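Local coordinates for 3-hydroxyacyl-CoA dehydrogenase (Burkholderia thailandensis, PDB 4XGN), which probably oxidises 3-hydroxyacyl-CoA substrates to their 3-oxo forms with NAD as hydride acceptor, as a tetrameric short-chain dehydrogenase, at residues E51-A54 with R55-G58; A74-A77 with A78-L82; T123-M126 with I127-A131; A174-T177 with L178-R182; A229-A232 with M233-Q237. All coordinates share one frame; numbering follows the deposited sequence.

Overall arrangement
All five contacts are local, each about two turns within one helix flanking the parallel sheet of a Rossmann fold. Contacts 1 and 2 are partly buried and meet no other subunit. Contact 1 holds an outer salt bridge, while contact 2 relies on small alanine side chains. Contacts 3, 4 and 5 are buried. Contacts 3 and 4 pack on each other, their centres about 13 Å apart, and both meet the second subunit. Contact 3 is held by an arginine-asparagine grip, contact 4 by a proline kink bridged by one water. Contact 5 meets the third subunit, as does contact 4, and turns a tyrosine inward. Contacts 2 and 3 also touch, through apolar side chains.

Contact 1: residues E51-A54 with R55-G58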
loop_
_atom_site.group_PDB
_atom_site.type_symbol
_atom_site.label_atom_id
_atom_site.label_comp_id
_atom_site.label_asym_id
_atom_site.label_seq_id
_atom_site.Cartn_x
_atom_site.Cartn_y
_atom_site.Cartn_z
ATOM N N GLU A 51 33.778 -19.124 2.460
ATOM C CA GLU A 51 34.656 -20.050 1.731
ATOM C C GLU A 51 34.215 -21.494 1.986
ATOM O O GLU A 51 34.111 -22.285 1.047
ATOM C CB GLU A 51 36.122 -19.796 2.071
ATOM C CG GLU A 51 37.111 -20.764 1.450
ATOM C CD GLU A 51 37.105 -20.813 -0.086
ATOM O OE1 GLU A 51 36.581 -19.849 -0.724
ATOM O OE2 GLU A 51 37.699 -21.791 -0.644
ATOM N N ALA A 52 33.922 -21.815 3.237
ATOM C CA ALA A 52 33.508 -23.169 3.569
ATOM C C ALA A 52 32.206 -23.579 2.892
ATOM O O ALA A 52 32.074 -24.687 2.442
ATOM C CB ALA A 52 33.396 -23.344 5.060
ATOM N N LEU A 53 31.226 -22.681 2.870
ATOM C CA LEU A 53 29.967 -22.990 2.213
ATOM C C LEU A 53 30.130 -23.047 0.703
ATOM O O LEU A 53 29.546 -23.897 0.045
ATOM C CB LEU A 53 28.854 -21.986 2.564
ATOM C CG LEU A 53 27.469 -22.338 1.998
ATOM C CD1 LEU A 53 26.920 -23.659 2.481
ATOM C CD2 LEU A 53 26.466 -21.262 2.399
ATOM N N ALA A 54 30.914 -22.140 0.143
ATOM C CA ALA A 54 31.153 -22.194 -1.295
ATOM C C ALA A 54 31.798 -23.528 -1.689
ATOM O O ALA A 54 31.359 -24.141 -2.670
ATOM C CB ALA A 54 32.014 -21.033 -1.741
ATOM N N ARG A 55 32.753 -23.997 -0.892
ATOM C CA ARG A 55 33.305 -25.353 -1.106
ATOM C C ARG A 55 32.255 -26.454 -1.010
ATOM O O ARG A 55 32.197 -27.371 -1.881
ATOM C CB ARG A 55 34.467 -25.645 -0.158
ATOM C CG ARG A 55 35.707 -24.842 -0.488
ATOM C CD ARG A 55 36.800 -25.153 0.511
ATOM N NE ARG A 55 38.049 -24.517 0.116
ATOM C CZ ARG A 55 39.255 -25.094 0.199
ATOM N NH1 ARG A 55 39.411 -26.324 0.682
ATOM N NH2 ARG A 55 40.345 -24.434 -0.198
ATOM N N GLU A 56 31.436 -26.391 0.044
ATOM C CA GLU A 56 30.394 -27.377 0.289
ATOM C C GLU A 56 29.455 -27.444 -0.939
ATOM O O GLU A 56 29.018 -28.559 -1.375
ATOM C CB GLU A 56 29.647 -27.056 1.601
ATOM C CG GLU A 56 28.614 -28.077 2.050
ATOM C CD GLU A 56 27.839 -27.665 3.280
ATOM O OE1 GLU A 56 28.230 -26.687 3.990
ATOM O OE2 GLU A 56 26.797 -28.313 3.518
ATOM N N LEU A 57 29.185 -26.288 -1.548
ATOM C CA LEU A 57 28.244 -26.195 -2.677
ATOM C C LEU A 57 28.879 -26.246 -4.054
ATOM O O LEU A 57 28.142 -26.186 -5.066
ATOM C CB LEU A 57 27.378 -24.901 -2.558
ATOM C CG LEU A 57 26.608 -24.840 -1.250
ATOM C CD1 LEU A 57 25.744 -23.580 -1.247
ATOM C CD2 LEU A 57 25.714 -26.030 -0.976
ATOM N N GLY A 58 30.197 -26.455 -4.116
ATOM C CA GLY A 58 30.886 -26.441 -5.385
ATOM C C GLY A 58 30.815 -25.110 -6.120
ATOM O O GLY A 58 30.949 -25.106 -7.334
#
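The amide nitrogens of Arg55, Glu56 and Leu57 bond one turn back to the carbonyl oxygens of Glu51, Ala52 and Leu53, and Gly58 then leaves the helix with a positive phi in a Schellman motif. The main side-chain link joins Glu51 and Arg55. Arg55 NE donates to Glu51 OE2 at 2.9 Å, a nearly straight bond (169°) that is part of a salt bridge. The oxygen lies at the edge of the guanidinium, in its plane. On the glutamate side the donor sits on the anti side of OE2, somewhat out of the carboxylate plane, and the carboxylate and guanidinium planes are 74° apart. Glu51 reaches the arginine because its chain bends at chi2 (59°). Arg55 runs extended from CG to NE, and its CG passes 3.4 Å from Glu51 O. On another side of the helix Leu53 meets Leu57, with Leu53 CG 3.9 Å from Leu57 CD1. Leu53 CD1 also touches the carboxylate of Glu56, 3.6 Å from OE1. The other oxygen of that carboxylate, OE2, forms a salt bridge to Arg31 on helix 24-35. This turn belongs to helix 47-57, the crossover of the beta-alpha-beta unit between strands 39-44 and 60-63. Leu53 and Ala54 both pack on Leu42 of the first of these strands. The salt bridge and the leucine pair thus lie on different sides of the helix. Arg55 bonds to the carboxylate through NE alone, and the arginine is exposed, so the charge pairing is probably modest in strength.

Contact 2: residues A74-A77 with A78-L82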
loop_
_atom_site.group_PDB
_atom_site.type_symbol
_atom_site.label_atom_id
_atom_site.label_comp_id
_atom_site.label_asym_id
_atom_site.label_seq_id
_atom_site.Cartn_x
_atom_site.Cartn_y
_atom_site.Cartn_z
ATOM N N ALA A 74 34.175 -7.138 -8.204
ATOM C CA ALA A 74 34.834 -8.442 -8.059
ATOM C C ALA A 74 33.843 -9.581 -7.989
ATOM O O ALA A 74 34.055 -10.610 -8.657
ATOM C CB ALA A 74 35.752 -8.439 -6.823
ATOM N N ALA A 75 32.720 -9.363 -7.286
ATOM C CA ALA A 75 31.758 -10.424 -7.073
ATOM C C ALA A 75 31.073 -10.711 -8.392
ATOM O O ALA A 75 30.927 -11.875 -8.768
ATOM C CB ALA A 75 30.739 -10.073 -5.985
ATOM N N VAL A 76 30.701 -9.654 -9.121
ATOM C CA VAL A 76 30.100 -9.859 -10.451
ATOM C C VAL A 76 31.072 -10.492 -11.450
ATOM O O VAL A 76 30.636 -11.341 -12.257
ATOM C CB VAL A 76 29.437 -8.567 -10.986
ATOM C CG1 VAL A 76 28.923 -8.720 -12.411
ATOM C CG2 VAL A 76 28.343 -8.186 -10.046
ATOM N N ALA A 77 32.340 -10.122 -11.388
ATOM C CA ALA A 77 33.362 -10.720 -12.242
ATOM C C ALA A 77 33.527 -12.200 -12.006
ATOM O O ALA A 77 33.629 -12.990 -12.966
ATOM C CB ALA A 77 34.685 -10.012 -12.084
ATOM N N ALA A 78 33.569 -12.588 -10.737
ATOM C CA ALA A 78 33.656 -13.988 -10.376
ATOM C C ALA A 78 32.469 -14.768 -10.933
ATOM O O ALA A 78 32.628 -15.848 -11.480
ATOM C CB ALA A 78 33.740 -14.161 -8.884
ATOM N N ALA A 79 31.269 -14.190 -10.854
ATOM C CA ALA A 79 30.087 -14.857 -11.403
ATOM C C ALA A 79 30.166 -15.022 -12.920
ATOM O O ALA A 79 29.935 -16.135 -13.424
ATOM C CB ALA A 79 28.814 -14.119 -11.015
ATOM N N THR A 80 30.562 -13.977 -13.648
ATOM C CA THR A 80 30.608 -14.097 -15.121
ATOM C C THR A 80 31.759 -15.004 -15.608
ATOM O O THR A 80 31.636 -15.655 -16.634
ATOM C CB THR A 80 30.610 -12.736 -15.820
ATOM O OG1 THR A 80 31.794 -12.044 -15.489
ATOM C CG2 THR A 80 29.412 -11.894 -15.378
ATOM N N LYS A 81 32.843 -15.093 -14.841
ATOM C CA LYS A 81 33.903 -16.092 -15.092
ATOM C C LYS A 81 33.377 -17.505 -14.889
ATOM O O LYS A 81 33.712 -18.409 -15.657
ATOM C CB LYS A 81 35.087 -15.864 -14.141
ATOM C CG LYS A 81 36.292 -16.738 -14.468
ATOM C CD LYS A 81 37.412 -16.589 -13.457
ATOM C CE LYS A 81 38.434 -17.680 -13.738
ATOM N NZ LYS A 81 39.481 -17.653 -12.683
ATOM N N LEU A 82 32.551 -17.697 -13.857
ATOM C CA LEU A 82 31.990 -19.022 -13.537
ATOM C C LEU A 82 31.015 -19.566 -14.587
ATOM O O LEU A 82 30.998 -20.782 -14.831
ATOM C CB LEU A 82 31.381 -19.036 -12.125
ATOM C CG LEU A 82 30.905 -20.340 -11.522
ATOM C CD1 LEU A 82 32.039 -21.328 -11.364
ATOM C CD2 LEU A 82 30.275 -20.117 -10.180
#
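The flat groups that meet between Ala74-Ala77 and Ala78-Leu82 are backbone peptides, because no side chain here carries a ring, amide, carboxylate or guanidinium. They join as carbonyl oxygen to amide nitrogen. Ala78 N bonds to Ala74 O, Ala79 N to Ala75 O, Thr80 N to Val76 O and Lys81 N to Ala77 O, all at 2.9 to 3.1 Å. Methyl groups fill in beside these oxygens. Ala78 CB lies 3.6 Å from both Ala74 O and Ala75 O. This is the C-terminal part of helix 69-82, which links strand 60-63 to strand 85-90. That link is the crossover at the middle of a Rossmann fold, where the chain passes over strands 39-44 and 15-19 to start the other half of the sheet. Ala75 packs on Leu17 and Ala43 of those strands, and Val76 reaches Val129 and Ala130 of helix 109-135. Thr80 is the polar side chain that turns back to the first segment. Its chi1 of 65° brings OG1 over the preceding turn, where Ala77 O is 3.3 Å from OG1. The same torsion sets its methyl CG2 3.4 Å from Val76 O. Lys81 runs fully extended away from the first segment, and its CB still rests against Ala77 O.

Contact 3: residues T123-M126 with I127-A131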
loop_
_atom_site.group_PDB
_atom_site.type_symbol
_atom_site.label_atom_id
_atom_site.label_comp_id
_atom_site.label_asym_id
_atom_site.label_seq_id
_atom_site.Cartn_x
_atom_site.Cartn_y
_atom_site.Cartn_z
ATOM N N THR A 123 22.568 -2.719 -1.440
ATOM C CA THR A 123 21.712 -3.473 -2.374
ATOM C C THR A 123 21.707 -2.813 -3.770
ATOM O O THR A 123 21.859 -3.509 -4.778
ATOM C CB THR A 123 20.309 -3.674 -1.800
ATOM O OG1 THR A 123 20.377 -4.731 -0.821
ATOM C CG2 THR A 123 19.282 -4.071 -2.901
ATOM N N PHE A 124 21.585 -1.497 -3.831
ATOM C CA PHE A 124 21.639 -0.820 -5.113
ATOM C C PHE A 124 22.990 -1.000 -5.832
ATOM O O PHE A 124 23.012 -1.198 -7.045
ATOM C CB PHE A 124 21.332 0.680 -5.024
ATOM C CG PHE A 124 21.267 1.330 -6.380
ATOM C CD1 PHE A 124 20.164 1.108 -7.190
ATOM C CD2 PHE A 124 22.339 2.063 -6.890
ATOM C CE1 PHE A 124 20.097 1.644 -8.452
ATOM C CE2 PHE A 124 22.276 2.627 -8.142
ATOM C CZ PHE A 124 21.130 2.432 -8.937
ATOM N N ASN A 125 24.074 -0.965 -5.078
ATOM C CA ASN A 125 25.408 -1.105 -5.648
ATOM C C ASN A 125 25.534 -2.453 -6.356
ATOM O O ASN A 125 26.048 -2.545 -7.489
ATOM C CB ASN A 125 26.463 -0.965 -4.544
ATOM C CG ASN A 125 27.877 -0.960 -5.056
ATOM O OD1 ASN A 125 28.175 -0.437 -6.129
ATOM N ND2 ASN A 125 28.768 -1.556 -4.291
ATOM N N MET A 126 25.021 -3.493 -5.707
ATOM C CA MET A 126 25.100 -4.815 -6.287
ATOM C C MET A 126 24.183 -4.868 -7.499
ATOM O O MET A 126 24.565 -5.414 -8.515
ATOM C CB MET A 126 24.700 -5.861 -5.279
ATOM C CG MET A 126 25.659 -5.973 -4.117
ATOM S SD MET A 126 27.398 -6.327 -4.464
ATOM C CE MET A 126 27.343 -7.802 -5.428
ATOM N N ILE A 127 22.988 -4.294 -7.411
ATOM C CA ILE A 127 22.062 -4.317 -8.557
ATOM C C ILE A 127 22.658 -3.655 -9.796
ATOM O O ILE A 127 22.598 -4.219 -10.877
ATOM C CB ILE A 127 20.706 -3.656 -8.191
ATOM C CG1 ILE A 127 19.922 -4.528 -7.171
ATOM C CG2 ILE A 127 19.874 -3.305 -9.428
ATOM C CD1 ILE A 127 18.684 -3.867 -6.611
ATOM N N ARG A 128 23.258 -2.489 -9.645
ATOM C CA ARG A 128 23.667 -1.742 -10.810
ATOM C C ARG A 128 24.802 -2.477 -11.536
ATOM O O ARG A 128 24.831 -2.491 -12.762
ATOM C CB ARG A 128 24.050 -0.313 -10.394
ATOM C CG ARG A 128 25.370 -0.195 -9.653
ATOM C CD ARG A 128 25.604 1.127 -8.928
ATOM N NE ARG A 128 26.934 0.975 -8.355
ATOM C CZ ARG A 128 28.079 1.243 -8.995
ATOM N NH1 ARG A 128 28.107 1.924 -10.133
ATOM N NH2 ARG A 128 29.226 0.849 -8.455
ATOM N N VAL A 129 25.698 -3.102 -10.770
ATOM C CA VAL A 129 26.829 -3.782 -11.341
ATOM C C VAL A 129 26.403 -5.120 -11.968
ATOM O O VAL A 129 26.796 -5.467 -13.125
ATOM C CB VAL A 129 27.977 -3.942 -10.311
ATOM C CG1 VAL A 129 29.156 -4.677 -10.940
ATOM C CG2 VAL A 129 28.461 -2.575 -9.806
ATOM N N ALA A 130 25.619 -5.894 -11.211
ATOM C CA ALA A 130 25.053 -7.125 -11.751
ATOM C C ALA A 130 24.146 -6.902 -12.972
ATOM O O ALA A 130 24.209 -7.675 -13.925
ATOM C CB ALA A 130 24.319 -7.903 -10.679
ATOM N N ALA A 131 23.334 -5.841 -12.956
ATOM C CA ALA A 131 22.467 -5.538 -14.079
ATOM C C ALA A 131 23.260 -5.193 -15.341
ATOM O O ALA A 131 22.896 -5.604 -16.438
ATOM C CB ALA A 131 21.515 -4.396 -13.710
#
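Helix 109-135 is one of the two long helices by which short-chain dehydrogenases typically pair into dimers, and the turn joining Asn125 and Arg128 lies within it. Arg128 grips Asn125 side-on with two nitrogens, both bonded to OD1. NE reaches Asn125 OD1 at 2.9 Å, in the carbonyl plane and on a lone pair. NH2 of Arg128 reaches the same OD1 at 2.9 Å, nearly along the C=O axis. The amide and guanidinium planes are only 6° apart. Val129 CG2 sits 3.7 Å above one face of the guanidinium, toward its rim. The arginine gets there from a chi1 of 73°, which lays its CG 3.3 Å from Asn125 O. The buried charge has further partners: NH2 also forms a salt bridge to Glu69, NH1 donates to His107 O of the second subunit, and Asn125 ND2 bonds to Val66 O, which leaves the amide little freedom to flip. Phe124 leans on the same arginine, with CE2 3.7 Å from Arg128 CD, and its ring stacks with Phe112 of the second subunit. At the other side of the helix Ile127 faces strand 146-151. There Ile127 CG1 comes within 3.2 Å of Thr123 O, and Ile127 CD1 ends 3.8 Å from Thr123 CG2.

Contact 4: residues A174-T177 with L178-R182; sequences AGMT and LPIAR
Ala174 O is gripped by three donors, and one of them, a water, links it to Leu178 N across the contact. Thr177 OG1 donates to Ala174 O at 2.8 Å from above the carbonyl plane, and Thr177 N comes from the same face. The water donates to Ala174 O, also at 2.8 Å, and accepts from Leu178 N at 3.0 Å. It stands in for the direct backbone bond of this turn. Pro179, which has no N-H, places CD 3.4 Å from Gly175 O, and helix 164-184 is kinked here. Regular bonding resumes with Ile180 N to Met176 O at 3.1 Å. Met176 and Ile180 lie side by side and point the same way, with Met176 CG 3.6 Å from Ile180 CD1. A chi1 of 76° brings the extended methionine alongside. Both side chains face helix 109-135. Thr177 OG1 also bonds to Thr193 OG1 on strand 189-196. Leu178 and Pro179 pack on Phe157 and Gln160 of the second subunit, within a dimer interface typical of this family. The kink costs two direct bonds, those of Leu178 N and Pro179. The water and the Thr177 hydroxyl supply partners for Ala174 O and Leu178 N, while Gly175 O has a weak bond to the same water.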
loop_
_atom_site.group_PDB
_atom_site.type_symbol
_atom_site.label_atom_id
_atom_site.label_comp_id
_atom_site.label_asym_id
_atom_site.label_seq_id
_atom_site.Cartn_x
_atom_site.Cartn_y
_atom_site.Cartn_z
ATOM N N ALA A 174 12.239 -1.767 -0.931
ATOM C CA ALA A 174 10.909 -2.057 -1.492
ATOM C C ALA A 174 10.515 -1.037 -2.560
ATOM O O ALA A 174 10.068 -1.401 -3.661
ATOM C CB ALA A 174 9.874 -2.142 -0.393
ATOM N N GLY A 175 10.618 0.228 -2.224
ATOM C CA GLY A 175 10.151 1.298 -3.110
ATOM C C GLY A 175 10.942 1.470 -4.405
ATOM O O GLY A 175 10.383 1.945 -5.374
ATOM N N MET A 176 12.207 1.054 -4.441
ATOM C CA MET A 176 12.978 1.135 -5.672
ATOM C C MET A 176 12.752 -0.032 -6.601
ATOM O O MET A 176 13.195 0.015 -7.753
ATOM C CB MET A 176 14.478 1.367 -5.421
ATOM C CG MET A 176 15.251 0.200 -4.960
ATOM S SD MET A 176 16.966 0.739 -4.548
ATOM C CE MET A 176 17.683 -0.836 -4.157
ATOM N N THR A 177 12.012 -1.041 -6.158
ATOM C CA THR A 177 11.739 -2.188 -7.005
ATOM C C THR A 177 11.124 -1.773 -8.342
ATOM O O THR A 177 11.535 -2.242 -9.438
ATOM C CB THR A 177 10.832 -3.239 -6.305
ATOM O OG1 THR A 177 11.284 -3.495 -4.984
ATOM C CG2 THR A 177 10.807 -4.562 -7.084
ATOM N N LEU A 178 10.092 -0.939 -8.284
ATOM C CA LEU A 178 9.374 -0.551 -9.512
ATOM C C LEU A 178 10.193 0.294 -10.497
ATOM O O LEU A 178 10.285 -0.075 -11.660
ATOM C CB LEU A 178 8.030 0.118 -9.171
ATOM C CG LEU A 178 7.201 0.587 -10.383
ATOM C CD1 LEU A 178 6.781 -0.541 -11.288
ATOM C CD2 LEU A 178 5.993 1.395 -9.939
ATOM N N PRO A 179 10.868 1.376 -10.043
ATOM C CA PRO A 179 11.691 2.106 -11.018
ATOM C C PRO A 179 12.818 1.276 -11.587
ATOM O O PRO A 179 13.166 1.490 -12.739
ATOM C CB PRO A 179 12.235 3.317 -10.233
ATOM C CG PRO A 179 12.006 2.983 -8.796
ATOM C CD PRO A 179 10.774 2.114 -8.766
ATOM N N ILE A 180 13.394 0.370 -10.796
ATOM C CA ILE A 180 14.506 -0.439 -11.325
ATOM C C ILE A 180 13.956 -1.446 -12.341
ATOM O O ILE A 180 14.557 -1.627 -13.403
ATOM C CB ILE A 180 15.296 -1.127 -10.218
ATOM C CG1 ILE A 180 15.938 -0.061 -9.334
ATOM C CG2 ILE A 180 16.374 -2.054 -10.798
ATOM C CD1 ILE A 180 16.691 -0.638 -8.190
ATOM N N ALA A 181 12.793 -2.037 -12.060
ATOM C CA ALA A 181 12.129 -2.869 -13.061
ATOM C C ALA A 181 11.844 -2.074 -14.338
ATOM O O ALA A 181 12.044 -2.557 -15.467
ATOM C CB ALA A 181 10.853 -3.444 -12.515
ATOM N N ARG A 182 11.392 -0.845 -14.183
ATOM C CA ARG A 182 11.151 -0.014 -15.329
ATOM C C ARG A 182 12.443 0.306 -16.114
ATOM O O ARG A 182 12.416 0.221 -17.361
ATOM C CB ARG A 182 10.406 1.260 -14.948
ATOM C CG ARG A 182 8.985 0.977 -14.495
ATOM C CD ARG A 182 8.366 2.150 -13.758
ATOM N NE ARG A 182 6.916 2.074 -13.774
ATOM C CZ ARG A 182 6.075 3.024 -13.376
ATOM N NH1 ARG A 182 6.492 4.141 -12.817
ATOM N NH2 ARG A 182 4.776 2.833 -13.524
HETATM O O HOH W 1 8.429 -0.655 -5.833
#

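Contact 5: residues A229-A232 with M233-Q237; sequences AEYA and MLVRQ
Backbone bonds tie Ala229-Ala232 to Met233-Gln237. Met233 N reaches Ala229 O, Val235 N reaches Tyr231 O and Arg236 N reaches Ala232 O, all at 2.8 to 3.0 Å. The bond from Leu234 N to Glu230 O is weak, at 3.4 Å. Apolar contact centres on Tyr231 and Val235, whose side chains meet at a slant. Val235 CG2 comes within 3.4 Å of Tyr231 CE1 and is about equally far from the two ring atoms beside it, CD1 and CZ. Having CG anti to the backbone nitrogen (chi1 173°) sets the tyrosine ring against that methyl of the next turn. Met233 packs along the backbone instead. Its CG lies 3.2 Å from Ala229 O, and its SD 4.1 Å from Glu230 CA. All this is on helix 228-240, which leads toward strand 248-251, the last strand of the Rossmann sheet. In short-chain dehydrogenases these two elements commonly form one of the tetramer interfaces. Here Gln237 packs on Gln237 of the third subunit, and Glu230 O accepts a hydrogen bond from Asn241 ND2 of that subunit. Tyr231 OH bonds to Thr151 OG1 at the end of strand 146-151, while the ring of the tyrosine lies against Ile194 and Pro196. Glu230 forms a salt bridge to Arg224, and the long, extended chain of Arg236 leads away from the first segment to a salt bridge with Glu240.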
loop_
_atom_site.group_PDB
_atom_site.type_symbol
_atom_site.label_atom_id
_atom_site.label_comp_id
_atom_site.label_asym_id
_atom_site.label_seq_id
_atom_site.Cartn_x
_atom_site.Cartn_y
_atom_site.Cartn_z
ATOM N N ALA A 229 14.834 -22.190 4.028
ATOM C CA ALA A 229 14.360 -22.897 2.856
ATOM C C ALA A 229 13.093 -22.309 2.268
ATOM O O ALA A 229 12.837 -22.422 1.051
ATOM C CB ALA A 229 14.155 -24.382 3.160
ATOM N N GLU A 230 12.254 -21.750 3.125
ATOM C CA GLU A 230 10.970 -21.206 2.678
ATOM C C GLU A 230 11.160 -19.879 1.965
ATOM O O GLU A 230 10.413 -19.556 1.032
ATOM C CB GLU A 230 10.027 -21.098 3.862
ATOM C CG GLU A 230 9.678 -22.494 4.367
ATOM C CD GLU A 230 9.052 -22.564 5.742
ATOM O OE1 GLU A 230 9.289 -21.718 6.638
ATOM O OE2 GLU A 230 8.301 -23.561 5.945
ATOM N N TYR A 231 12.123 -19.081 2.428
ATOM C CA TYR A 231 12.553 -17.934 1.696
ATOM C C TYR A 231 13.095 -18.329 0.329
ATOM O O TYR A 231 12.746 -17.786 -0.721
ATOM C CB TYR A 231 13.602 -17.139 2.511
ATOM C CG TYR A 231 14.221 -15.998 1.726
ATOM C CD1 TYR A 231 15.327 -16.200 0.960
ATOM C CD2 TYR A 231 13.688 -14.694 1.766
ATOM C CE1 TYR A 231 15.874 -15.170 0.220
ATOM C CE2 TYR A 231 14.246 -13.655 1.040
ATOM C CZ TYR A 231 15.348 -13.909 0.255
ATOM O OH TYR A 231 15.945 -12.912 -0.494
ATOM N N ALA A 232 13.968 -19.338 0.357
ATOM C CA ALA A 232 14.574 -19.795 -0.839
ATOM C C ALA A 232 13.596 -20.357 -1.855
ATOM O O ALA A 232 13.775 -20.124 -3.029
ATOM C CB ALA A 232 15.608 -20.841 -0.508
ATOM N N MET A 233 12.540 -21.007 -1.387
ATOM C CA MET A 233 11.500 -21.496 -2.269
ATOM C C MET A 233 10.855 -20.354 -3.040
ATOM O O MET A 233 10.571 -20.502 -4.241
ATOM C CB MET A 233 10.374 -22.171 -1.469
ATOM C CG MET A 233 10.628 -23.562 -0.915
ATOM S SD MET A 233 9.187 -23.944 0.151
ATOM C CE MET A 233 7.933 -23.725 -1.076
ATOM N N LEU A 234 10.602 -19.222 -2.347
ATOM C CA LEU A 234 10.018 -18.089 -3.027
ATOM C C LEU A 234 10.986 -17.461 -4.015
ATOM O O LEU A 234 10.594 -17.026 -5.097
ATOM C CB LEU A 234 9.515 -17.042 -2.024
ATOM C CG LEU A 234 8.764 -15.829 -2.599
ATOM C CD1 LEU A 234 7.615 -16.210 -3.488
ATOM C CD2 LEU A 234 8.361 -14.934 -1.445
ATOM N N VAL A 235 12.268 -17.416 -3.672
ATOM C CA VAL A 235 13.255 -16.937 -4.644
ATOM C C VAL A 235 13.159 -17.791 -5.947
ATOM O O VAL A 235 13.192 -17.268 -7.063
ATOM C CB VAL A 235 14.718 -16.999 -4.081
ATOM C CG1 VAL A 235 15.754 -16.701 -5.166
ATOM C CG2 VAL A 235 14.910 -16.041 -2.929
ATOM N N ARG A 236 13.147 -19.108 -5.797
ATOM C CA ARG A 236 13.069 -19.988 -6.987
ATOM C C ARG A 236 11.823 -19.709 -7.810
ATOM O O ARG A 236 11.873 -19.636 -9.020
ATOM C CB ARG A 236 13.096 -21.442 -6.529
ATOM C CG ARG A 236 12.830 -22.430 -7.638
ATOM C CD ARG A 236 13.196 -23.852 -7.289
ATOM N NE ARG A 236 13.129 -24.620 -8.523
ATOM C CZ ARG A 236 13.580 -25.864 -8.667
ATOM N NH1 ARG A 236 14.037 -26.546 -7.621
ATOM N NH2 ARG A 236 13.526 -26.449 -9.858
ATOM N N GLN A 237 10.690 -19.488 -7.145
ATOM C CA GLN A 237 9.435 -19.169 -7.882
ATOM C C GLN A 237 9.595 -17.884 -8.693
ATOM O O GLN A 237 9.146 -17.794 -9.826
ATOM C CB GLN A 237 8.242 -19.108 -6.940
ATOM C CG GLN A 237 6.982 -18.471 -7.537
ATOM C CD GLN A 237 6.294 -19.273 -8.635
ATOM O OE1 GLN A 237 5.424 -18.726 -9.339
ATOM N NE2 GLN A 237 6.684 -20.540 -8.820
#